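Local coordinates for regulatory protein (Bacillus megaterium, PDB 4UA1) that probably represses the mercury resistance operon in the absence of mercury and activates its transcription, as a DNA-bound dimer, once a mercury(II) ion binds, at residues R113-K118 / E122-E127. Numbering follows the deposited sequence.
Sequences RCPENK and ECPIIE. With HG (mercury (II) ion), chain D.
Cys114 SG and Cys123 SG grip the same mercury(II) ion, each at 2.5 Å, and Cys79 of the second subunit supplies the third thiolate, which makes a three-sulfur site at the dimer interface. The two sulfurs reach the metal by different torsions: SG of Cys114 stands anti to its own carbonyl carbon (chi1 -68°), whereas that of Cys123 stands anti to the backbone N (chi1 169°). Cys123 is also the N-cap of the following helix, where its SG accepts a weak but fairly straight bond from Ile126 N at 3.6 Å (163° at the hydrogen). The thiolate thus faces the helix start, whose dipole would probably help stabilise its negative charge.

Beside the metal, mostly aliphatic groups close the contact. Ile125 lays CG1 against Cys114 SG at 3.8 Å, and the side chains of Pro115 and Pro124 reach toward each other, CD of Pro115 lying 3.8 Å from CG of Pro124. Pro124 also touches Arg113, CG against its carbonyl O and CB against its CB. Within the loop, Lys118 NZ donates to Pro115 O at 2.8 Å, and the same lysine makes a cation-pi contact with Tyr83 of the second subunit.

Together the segments fold the loop that leaves the long helix 78-112 back onto the first turn of helix 124-130, while Met82 and Thr86 of the second subunit pack against Cys123 and Ile125.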
# COMPACT_ATOMS: atom_id res chain seq x y z
N ARG B 113 -11.91 24.52 2.40
CA ARG B 113 -12.29 25.46 1.33
C ARG B 113 -13.81 25.61 1.17
O ARG B 113 -14.25 26.58 0.57
CB ARG B 113 -11.67 25.07 -0.03
CG ARG B 113 -10.15 25.06 -0.03
CD ARG B 113 -9.57 24.50 -1.32
NE ARG B 113 -9.35 25.65 -2.18
CZ ARG B 113 -8.15 26.14 -2.49
NH1 ARG B 113 -7.04 25.53 -2.09
NH2 ARG B 113 -8.08 27.23 -3.23
N CYS B 114 -14.61 24.67 1.70
CA CYS B 114 -16.05 24.66 1.38
C CYS B 114 -16.81 25.75 2.08
O CYS B 114 -16.47 26.12 3.18
CB CYS B 114 -16.71 23.31 1.72
SG CYS B 114 -16.17 21.98 0.69
N PRO B 115 -17.83 26.31 1.41
CA PRO B 115 -18.65 27.37 2.01
C PRO B 115 -19.61 26.86 3.09
O PRO B 115 -19.73 25.66 3.32
CB PRO B 115 -19.42 27.93 0.80
CG PRO B 115 -19.45 26.81 -0.19
CD PRO B 115 -18.16 26.06 -0.01
N GLU B 116 -20.29 27.80 3.75
CA GLU B 116 -21.27 27.47 4.77
C GLU B 116 -22.45 26.69 4.19
O GLU B 116 -22.82 25.62 4.68
CB GLU B 116 -21.77 28.74 5.45
CG GLU B 116 -23.02 28.55 6.30
CD GLU B 116 -23.51 29.84 6.94
OE1 GLU B 116 -22.83 30.88 6.78
OE2 GLU B 116 -24.58 29.82 7.58
N ASN B 117 -23.01 27.20 3.10
CA ASN B 117 -24.07 26.49 2.41
C ASN B 117 -23.48 25.57 1.35
O ASN B 117 -22.98 26.02 0.32
CB ASN B 117 -25.06 27.47 1.76
CG ASN B 117 -26.04 26.78 0.82
OD1 ASN B 117 -26.41 25.61 1.02
ND2 ASN B 117 -26.43 27.49 -0.24
N LYS B 118 -23.56 24.28 1.61
CA LYS B 118 -22.93 23.30 0.76
C LYS B 118 -23.93 22.69 -0.23
O LYS B 118 -23.59 21.77 -0.97
CB LYS B 118 -22.27 22.23 1.60
CG LYS B 118 -21.22 22.79 2.55
CD LYS B 118 -20.49 21.69 3.28
CE LYS B 118 -19.38 22.23 4.14
NZ LYS B 118 -19.74 23.43 4.93
N GLU B 122 -21.27 23.89 -7.35
CA GLU B 122 -19.85 24.20 -7.30
C GLU B 122 -19.21 23.85 -5.96
O GLU B 122 -19.45 24.46 -4.93
CB GLU B 122 -19.66 25.68 -7.66
CG GLU B 122 -20.15 25.94 -9.06
CD GLU B 122 -21.59 26.44 -9.18
OE1 GLU B 122 -22.39 26.38 -8.22
OE2 GLU B 122 -21.93 26.83 -10.31
N CYS B 123 -18.32 22.88 -6.01
CA CYS B 123 -17.57 22.48 -4.85
C CYS B 123 -16.11 22.86 -5.03
O CYS B 123 -15.47 22.41 -5.98
CB CYS B 123 -17.71 20.99 -4.60
SG CYS B 123 -16.57 20.44 -3.38
N PRO B 124 -15.59 23.73 -4.15
CA PRO B 124 -14.18 24.16 -4.21
C PRO B 124 -13.21 22.98 -4.18
O PRO B 124 -12.11 23.07 -4.72
CB PRO B 124 -14.02 25.05 -2.97
CG PRO B 124 -15.41 25.51 -2.64
CD PRO B 124 -16.33 24.37 -3.04
N ILE B 125 -13.62 21.87 -3.55
CA ILE B 125 -12.79 20.69 -3.53
C ILE B 125 -12.63 20.21 -4.97
O ILE B 125 -11.51 20.05 -5.47
CB ILE B 125 -13.39 19.56 -2.68
CG1 ILE B 125 -13.59 19.98 -1.22
CG2 ILE B 125 -12.49 18.31 -2.73
CD1 ILE B 125 -14.12 18.84 -0.30
N ILE B 126 -13.76 19.99 -5.64
CA ILE B 126 -13.75 19.47 -6.99
C ILE B 126 -13.07 20.44 -7.94
O ILE B 126 -12.25 20.06 -8.77
CB ILE B 126 -15.17 19.17 -7.49
CG1 ILE B 126 -15.81 18.08 -6.61
CG2 ILE B 126 -15.14 18.71 -8.95
CD1 ILE B 126 -17.29 17.84 -6.89
N GLU B 127 -13.42 21.71 -7.80
CA GLU B 127 -12.81 22.72 -8.63
C GLU B 127 -11.31 22.71 -8.45
O GLU B 127 -10.58 22.73 -9.45
CB GLU B 127 -13.38 24.09 -8.32
CG GLU B 127 -14.85 24.19 -8.66
CD GLU B 127 -15.47 25.47 -8.16
OE1 GLU B 127 -16.55 25.84 -8.67
OE2 GLU B 127 -14.91 26.09 -7.22
HG HG D . -17.47 21.53 -1.35